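PDB 7DRQ: Uly1, which probably cleaves ulvan, the sulfated polysaccharide of green algae, as a calcium-binding lyase of polysaccharide lyase family 24. Local coordinates for residues 244-249 against 313-318; 277-282 against 320-325; 291-296 against 328-333. All coordinates share one frame; numbering follows the deposited sequence.

Interaction 1: residues 244-249 against 313-318; sequences KSFNVL and EAITMP
Met317, present as selenomethionine, reaches Phe246 with both its selenium and its methyl group. SE lies 5.0 Å from the centroid of the Phe246 ring, 42° off the ring normal, an oblique Met-aromatic contact. The methyl carbon CE comes to 3.8 Å from Phe246 CE1, and the two side chains cross at about a right angle. A bend at chi2 (60°) brings Met317 SE to 3.2 Å from the carbonyl O of Phe246. Apolar packing extends this patch: Ile315 CD1 approaches Phe246 CE1 at 4.4 Å, and Val248 CG1 rests 3.7 Å from Pro318 CB. A third kind of contact is carbon against carbonyl. Pro318, which follows a cis peptide bond, sets its CA 3.6 Å from Phe246 O, a CA-H...O contact bent to 124° at the hydrogen. Around the contact, Trp307 meets the Phe246 ring edge-to-face, and the backbones of Phe246 and Val248 are hydrogen-bonded to Leu319. In this beta-propeller the contact joins the end of strand 239-245, at the margin of one sheet, to a loop of the next. The two segments are therefore matched by shape and dispersion, while directional bonding comes from the adjoining residue, Leu319.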
# COMPACT_ATOMS: atom_id res chain seq x y z
N LYS A 244 4.84 8.20 15.09
CA LYS A 244 3.85 8.24 16.16
C LYS A 244 2.94 7.03 16.04
O LYS A 244 2.51 6.67 14.94
CB LYS A 244 3.03 9.54 16.06
CG LYS A 244 1.91 9.65 17.09
CD LYS A 244 1.29 11.04 17.10
CE LYS A 244 2.24 12.05 17.74
NZ LYS A 244 2.55 11.68 19.15
N SER A 245 2.65 6.38 17.16
CA SER A 245 1.86 5.16 17.15
C SER A 245 0.36 5.46 17.09
O SER A 245 -0.17 6.17 17.95
CB SER A 245 2.14 4.33 18.40
OG SER A 245 3.50 3.99 18.45
N PHE A 246 -0.32 4.91 16.09
CA PHE A 246 -1.78 4.93 16.13
C PHE A 246 -2.31 4.01 17.22
O PHE A 246 -3.26 4.35 17.93
CB PHE A 246 -2.39 4.53 14.79
CG PHE A 246 -3.86 4.27 14.89
CD1 PHE A 246 -4.75 5.33 14.96
CD2 PHE A 246 -4.35 2.98 15.04
CE1 PHE A 246 -6.10 5.11 15.13
CE2 PHE A 246 -5.71 2.76 15.21
CZ PHE A 246 -6.58 3.83 15.25
N ASN A 247 -1.73 2.82 17.34
CA ASN A 247 -2.06 1.86 18.38
C ASN A 247 -0.77 1.36 19.02
O ASN A 247 0.32 1.49 18.45
CB ASN A 247 -2.91 0.68 17.83
CG ASN A 247 -2.15 -0.21 16.85
OD1 ASN A 247 -1.68 0.25 15.81
ND2 ASN A 247 -2.04 -1.49 17.19
N VAL A 248 -0.89 0.81 20.23
CA VAL A 248 0.30 0.41 20.98
C VAL A 248 0.83 -0.92 20.47
O VAL A 248 0.15 -1.71 19.81
CB VAL A 248 -0.01 0.33 22.48
CG1 VAL A 248 -0.63 1.63 22.98
CG2 VAL A 248 -0.94 -0.87 22.76
N LEU A 249 2.09 -1.18 20.80
CA LEU A 249 2.58 -2.55 20.85
C LEU A 249 2.44 -3.06 22.27
O LEU A 249 2.34 -2.29 23.23
CB LEU A 249 4.03 -2.65 20.38
CG LEU A 249 4.31 -2.34 18.91
CD1 LEU A 249 5.80 -2.17 18.67
CD2 LEU A 249 3.75 -3.44 18.00
N GLU A 313 -16.99 10.00 19.03
CA GLU A 313 -16.48 9.91 20.38
C GLU A 313 -14.96 9.81 20.37
O GLU A 313 -14.38 9.11 19.54
CB GLU A 313 -17.07 8.69 21.09
CG GLU A 313 -18.59 8.59 20.94
CD GLU A 313 -19.15 7.24 21.37
OE1 GLU A 313 -18.44 6.21 21.28
OE2 GLU A 313 -20.32 7.20 21.79
N ALA A 314 -14.32 10.51 21.30
CA ALA A 314 -12.87 10.41 21.41
C ALA A 314 -12.46 8.98 21.74
O ALA A 314 -13.11 8.30 22.54
CB ALA A 314 -12.35 11.36 22.49
N ILE A 315 -11.39 8.51 21.10
CA ILE A 315 -10.85 7.19 21.39
C ILE A 315 -9.52 7.36 22.11
O ILE A 315 -8.85 8.39 22.02
CB ILE A 315 -10.70 6.31 20.13
CG1 ILE A 315 -9.73 6.95 19.12
CG2 ILE A 315 -12.07 6.08 19.48
CD1 ILE A 315 -9.24 5.97 18.04
N THR A 316 -9.15 6.32 22.85
CA THR A 316 -7.84 6.27 23.49
C THR A 316 -6.75 6.34 22.43
O THR A 316 -6.84 5.69 21.38
CB THR A 316 -7.71 4.97 24.28
OG1 THR A 316 -8.76 4.90 25.26
CG2 THR A 316 -6.36 4.90 24.99
N MSE A 317 -5.71 7.14 22.69
CA MSE A 317 -4.64 7.35 21.72
C MSE A 317 -3.30 7.50 22.44
O MSE A 317 -3.13 8.42 23.25
CB MSE A 317 -4.95 8.59 20.86
CG MSE A 317 -3.94 8.89 19.75
SE MSE A 317 -3.81 7.41 18.47
CE MSE A 317 -5.70 6.97 18.38
N PRO A 318 -2.34 6.60 22.16
CA PRO A 318 -2.43 5.48 21.20
C PRO A 318 -3.45 4.43 21.62
O PRO A 318 -3.62 4.16 22.81
CB PRO A 318 -1.01 4.89 21.21
CG PRO A 318 -0.14 5.92 21.85
CD PRO A 318 -1.01 6.67 22.80

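Interaction 2: residues 277-282 against 320-325; sequences FQRRFN and VKADEA
Phe277 and Arg279 converge on Ala322 through unlike first torsions: Phe277 CG sits between the backbone N and the carbonyl carbon (chi1 63°), whereas Arg279 CG is anti to the backbone N (chi1 161°). A bend at chi3 then turns Arg279 NE out of the line of the chain. The Ala322 methyl is wedged between the two, CB lying 4.0 Å from Phe277 CE2 near the plane of that ring and 3.7 Å from Arg279 NH1. Ala325 CB adds a looser touch at Phe277 CZ.

The charged part is a salt bridge of poor geometry. Arg279 NH2 lies 3.3 Å from Asp323 OD1, and NH1 is at a similar distance from the same oxygen; both hydrogen bonds are weak and bent. Guanidinium and carboxylate planes stand 53° apart, so the two groups do not pair flat. Three waters complete the link. Two lie at the guanidinium edge, in its plane: one accepts from Arg279 NH1 at 3.0 Å and from Ala322 N, the other from NH1 and Asp323 N. Both thereby reach the first N-H groups of the 3-10 turn 322-324. The third accepts from Arg279 NH2 at 2.9 Å and donates to Asp323 OD2 at 2.6 Å.

Phe281 CE2 covers the centre of one guanidinium face. Stronger charge partners lie nearby: Asp291 for Arg279 NH2, and Arg329 for Asp323 OD2. The Arg279 side chain is about 10 Å from a calcium ion bound at Leu283, Asp285 and Phe287. Shared between two carboxylates and several waters, the Arg279 charge is likely to be well balanced, and much of what ties Arg279 to the turn passes through water, the direct bonds to Asp323 being weak.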
# COMPACT_ATOMS: atom_id res chain seq x y z
N PHE A 277 -9.37 -0.50 9.53
CA PHE A 277 -8.54 -1.68 9.71
C PHE A 277 -9.36 -2.84 10.25
O PHE A 277 -10.49 -2.67 10.71
CB PHE A 277 -7.34 -1.39 10.65
CG PHE A 277 -7.72 -1.03 12.05
CD1 PHE A 277 -7.95 0.30 12.40
CD2 PHE A 277 -7.80 -2.01 13.05
CE1 PHE A 277 -8.29 0.65 13.70
CE2 PHE A 277 -8.14 -1.66 14.37
CZ PHE A 277 -8.37 -0.33 14.69
N GLN A 278 -8.78 -4.03 10.14
CA GLN A 278 -9.24 -5.21 10.85
C GLN A 278 -8.13 -5.68 11.79
O GLN A 278 -6.98 -5.26 11.68
CB GLN A 278 -9.65 -6.32 9.86
CG GLN A 278 -10.66 -5.79 8.84
CD GLN A 278 -11.29 -6.87 7.98
OE1 GLN A 278 -10.71 -7.32 6.98
NE2 GLN A 278 -12.50 -7.29 8.35
N ARG A 279 -8.49 -6.54 12.73
CA ARG A 279 -7.60 -6.92 13.82
C ARG A 279 -7.26 -8.40 13.70
O ARG A 279 -8.11 -9.21 13.32
CB ARG A 279 -8.27 -6.62 15.17
CG ARG A 279 -7.65 -7.37 16.35
CD ARG A 279 -8.37 -7.05 17.68
NE ARG A 279 -9.75 -7.52 17.67
CZ ARG A 279 -10.69 -7.08 18.52
NH1 ARG A 279 -10.37 -6.18 19.44
NH2 ARG A 279 -11.93 -7.58 18.47
N ARG A 280 -6.02 -8.77 14.00
CA ARG A 280 -5.68 -10.18 14.16
C ARG A 280 -5.32 -10.38 15.62
O ARG A 280 -4.34 -9.82 16.11
CB ARG A 280 -4.52 -10.64 13.27
CG ARG A 280 -4.28 -12.15 13.39
CD ARG A 280 -3.17 -12.67 12.46
NE ARG A 280 -3.47 -12.45 11.05
CZ ARG A 280 -2.70 -12.85 10.04
NH1 ARG A 280 -1.59 -13.54 10.29
NH2 ARG A 280 -3.03 -12.58 8.78
N PHE A 281 -6.07 -11.19 16.32
CA PHE A 281 -5.83 -11.43 17.71
C PHE A 281 -5.03 -12.71 17.98
O PHE A 281 -4.50 -12.85 19.00
CB PHE A 281 -7.17 -11.62 18.46
CG PHE A 281 -7.53 -10.56 19.44
CD1 PHE A 281 -6.63 -10.06 20.31
CD2 PHE A 281 -8.83 -10.11 19.53
CE1 PHE A 281 -6.98 -9.09 21.20
CE2 PHE A 281 -9.19 -9.15 20.45
CZ PHE A 281 -8.24 -8.64 21.29
N ASN A 282 -5.06 -13.64 17.05
CA ASN A 282 -4.39 -14.92 17.23
C ASN A 282 -4.88 -15.64 18.48
O ASN A 282 -4.12 -16.36 19.13
CB ASN A 282 -2.87 -14.76 17.28
CG ASN A 282 -2.34 -14.02 16.07
OD1 ASN A 282 -2.26 -14.57 14.97
ND2 ASN A 282 -1.97 -12.76 16.28
N VAL A 320 -5.39 1.07 22.48
CA VAL A 320 -5.05 -0.21 23.09
C VAL A 320 -6.11 -1.26 22.80
O VAL A 320 -5.77 -2.41 22.50
CB VAL A 320 -4.82 -0.07 24.61
CG1 VAL A 320 -4.46 -1.43 25.21
CG2 VAL A 320 -3.74 0.96 24.90
N LYS A 321 -7.39 -0.89 22.91
CA LYS A 321 -8.53 -1.78 22.67
C LYS A 321 -9.17 -1.39 21.35
O LYS A 321 -9.85 -0.35 21.27
CB LYS A 321 -9.56 -1.66 23.80
CG LYS A 321 -9.12 -2.08 25.19
CD LYS A 321 -10.30 -1.84 26.18
CE LYS A 321 -10.33 -0.40 26.74
NZ LYS A 321 -11.37 0.56 26.18
N ALA A 322 -9.01 -2.23 20.33
CA ALA A 322 -9.53 -1.88 19.00
C ALA A 322 -11.03 -1.61 19.02
O ALA A 322 -11.52 -0.79 18.23
CB ALA A 322 -9.20 -3.00 18.00
N ASP A 323 -11.79 -2.28 19.91
CA ASP A 323 -13.24 -2.15 19.89
C ASP A 323 -13.72 -0.71 20.09
O ASP A 323 -14.86 -0.41 19.70
CB ASP A 323 -13.87 -3.05 20.96
CG ASP A 323 -13.92 -4.51 20.53
OD1 ASP A 323 -13.46 -4.82 19.41
OD2 ASP A 323 -14.41 -5.36 21.32
N GLU A 324 -12.90 0.18 20.66
CA GLU A 324 -13.28 1.59 20.69
C GLU A 324 -13.61 2.11 19.31
O GLU A 324 -14.43 3.02 19.16
CB GLU A 324 -12.16 2.45 21.28
CG GLU A 324 -11.81 2.09 22.71
CD GLU A 324 -11.02 3.20 23.39
OE1 GLU A 324 -11.19 4.39 23.00
OE2 GLU A 324 -10.24 2.87 24.31
N ALA A 325 -12.99 1.55 18.28
CA ALA A 325 -13.14 2.00 16.90
C ALA A 325 -14.01 1.06 16.07
O ALA A 325 -14.01 1.15 14.84
CB ALA A 325 -11.76 2.17 16.26
O HOH W 1 -7.88 -4.90 20.39
O HOH W 2 -11.12 -4.47 21.88
O HOH W 3 -13.39 -7.73 20.99

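Interaction 3: residues 291-296 against 328-333; sequences DGMFYA and MRPGDL
Met293 and Met328, both selenomethionine, press their methyl ends together at the tight side of the contact. Their CE carbons are 3.3 Å apart, closer than usual van der Waals contact, so the exact methyl positions deserve some caution; Met293 SE is also 3.5 Å from Met328 CE. The Met293 chain runs out with CG anti to the backbone N (chi1 -176°) and bends only at chi3 (-69°), which carries CE over to Pro330, 4.1 Å from its CG. Pro330 brings its CD and CG against the backbone of Gly292, CD standing 3.3 Å from Gly292 C. An alanine in place of Pro330 would probably leave the Gly292 carbonyl and the Met293 methyl without the ring carbons that pack on them, opening a gap between strand and turn.

Strand 290-298 belongs to an antiparallel sheet of the beta-propeller, and strand 326-328 runs beside one part of it. Met328 N donates a weak hydrogen bond to Met293 O, at 3.5 Å, and the chain then turns into the 3-10 segment 330-333. Leu361, Ser379 and Thr381 of the following sheet lie against the two methionines.

On the looser side water takes over from direct contact. One water accepts from both Gly292 N and Gly331 N, at 3.2 Å from Gly292 N. Another donates to Asp291 OD1 at 2.7 Å and accepts from Arg329 NH1 at 2.9 Å, joining opposite charges that do not themselves touch. Gly292 has a positive phi (73°), and any CB there would run into Phe294 CZ. Arg329 NH2 forms a salt bridge with Asp323 OD2.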
# COMPACT_ATOMS: atom_id res chain seq x y z
N ASP A 291 -10.28 -10.50 12.55
CA ASP A 291 -11.63 -10.37 13.07
C ASP A 291 -11.97 -8.88 13.12
O ASP A 291 -11.09 -8.02 13.12
CB ASP A 291 -11.79 -11.01 14.47
CG ASP A 291 -11.10 -10.19 15.57
OD1 ASP A 291 -11.77 -9.31 16.15
OD2 ASP A 291 -9.91 -10.44 15.86
N GLY A 292 -13.27 -8.60 13.16
CA GLY A 292 -13.74 -7.25 13.36
C GLY A 292 -13.54 -6.34 12.17
O GLY A 292 -12.94 -6.72 11.16
N MSE A 293 -14.07 -5.13 12.27
CA MSE A 293 -13.86 -4.08 11.28
C MSE A 293 -13.88 -2.76 12.04
O MSE A 293 -14.78 -2.51 12.85
CB MSE A 293 -14.92 -4.14 10.19
CG MSE A 293 -14.71 -3.16 9.07
SE MSE A 293 -16.05 -3.50 7.66
CE MSE A 293 -15.43 -5.20 6.98
N PHE A 294 -12.89 -1.91 11.79
CA PHE A 294 -12.65 -0.77 12.67
C PHE A 294 -12.35 0.48 11.84
O PHE A 294 -11.84 0.40 10.73
CB PHE A 294 -11.50 -1.07 13.63
CG PHE A 294 -11.67 -2.35 14.40
CD1 PHE A 294 -12.33 -2.37 15.61
CD2 PHE A 294 -11.18 -3.55 13.88
CE1 PHE A 294 -12.51 -3.57 16.31
CE2 PHE A 294 -11.36 -4.74 14.57
CZ PHE A 294 -12.01 -4.75 15.79
N TYR A 295 -12.63 1.65 12.44
CA TYR A 295 -12.44 2.91 11.73
C TYR A 295 -12.31 4.03 12.75
O TYR A 295 -13.02 4.04 13.77
CB TYR A 295 -13.62 3.19 10.79
CG TYR A 295 -13.79 4.63 10.33
CD1 TYR A 295 -13.01 5.14 9.30
CD2 TYR A 295 -14.78 5.44 10.87
CE1 TYR A 295 -13.19 6.44 8.84
CE2 TYR A 295 -14.96 6.75 10.44
CZ TYR A 295 -14.16 7.24 9.42
OH TYR A 295 -14.36 8.52 8.97
N ALA A 296 -11.41 4.96 12.48
CA ALA A 296 -11.29 6.16 13.31
C ALA A 296 -10.79 7.29 12.43
O ALA A 296 -10.18 7.06 11.39
CB ALA A 296 -10.36 5.94 14.50
N MSE A 328 -18.22 -2.80 12.70
CA MSE A 328 -18.95 -4.01 12.24
C MSE A 328 -18.20 -5.27 12.65
O MSE A 328 -16.98 -5.25 12.76
CB MSE A 328 -19.15 -3.95 10.71
CG MSE A 328 -20.29 -4.82 10.12
SE MSE A 328 -19.80 -6.65 9.60
CE MSE A 328 -18.13 -6.19 8.53
N ARG A 329 -18.92 -6.36 12.90
CA ARG A 329 -18.26 -7.62 13.23
C ARG A 329 -18.46 -8.57 12.07
O ARG A 329 -19.55 -9.14 11.94
CB ARG A 329 -18.84 -8.23 14.51
CG ARG A 329 -18.73 -7.36 15.75
CD ARG A 329 -17.42 -7.59 16.47
NE ARG A 329 -17.48 -7.00 17.80
CZ ARG A 329 -16.41 -6.64 18.50
NH1 ARG A 329 -15.19 -6.81 18.00
NH2 ARG A 329 -16.57 -6.09 19.70
N PRO A 330 -17.47 -8.78 11.19
CA PRO A 330 -17.73 -9.64 10.01
C PRO A 330 -18.05 -11.09 10.35
O PRO A 330 -18.67 -11.78 9.52
CB PRO A 330 -16.42 -9.54 9.20
CG PRO A 330 -15.74 -8.31 9.69
CD PRO A 330 -16.17 -8.10 11.13
N GLY A 331 -17.66 -11.57 11.53
CA GLY A 331 -18.08 -12.90 11.96
C GLY A 331 -19.60 -13.06 11.96
O GLY A 331 -20.11 -14.17 11.75
N ASP A 332 -20.33 -11.95 12.20
CA ASP A 332 -21.77 -11.95 12.13
C ASP A 332 -22.29 -12.43 10.79
O ASP A 332 -23.45 -12.87 10.72
CB ASP A 332 -22.28 -10.52 12.36
CG ASP A 332 -21.93 -10.04 13.70
OD1 ASP A 332 -21.33 -10.87 14.45
OD2 ASP A 332 -22.41 -8.96 14.17
N LEU A 333 -21.54 -12.22 9.71
CA LEU A 333 -21.98 -12.59 8.38
C LEU A 333 -22.02 -14.10 8.18
O LEU A 333 -22.63 -14.58 7.21
CB LEU A 333 -21.07 -11.94 7.34
CG LEU A 333 -20.90 -10.43 7.49
CD1 LEU A 333 -19.87 -9.90 6.49
CD2 LEU A 333 -22.22 -9.71 7.34
O HOH W 4 -14.42 -9.00 16.24
O HOH W 5 -15.94 -10.16 13.88

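Overall arrangement
Along the chain the three first segments (244-249, 277-282, 291-296) all precede the three second ones (313-318, 320-325, 328-333), which follow one another closely. Centres are about 11 Å apart between interactions 1 and 2, 9 Å between 2 and 3, and 18 Å between 1 and 3. Strands 272-280 and 290-298 are neighbours in one antiparallel sheet, whereas 244-249 leaves the margin of the preceding one. The connection from strand 307-308 through strand 326-328 and beyond thus meets two adjacent propeller sheets in turn. Phe246 packs on Phe277, and Ile315 on Ala296, so the contacts adjoin one another across the boundary between the two sheets, with interactions 2 and 3 nearer the second calcium site.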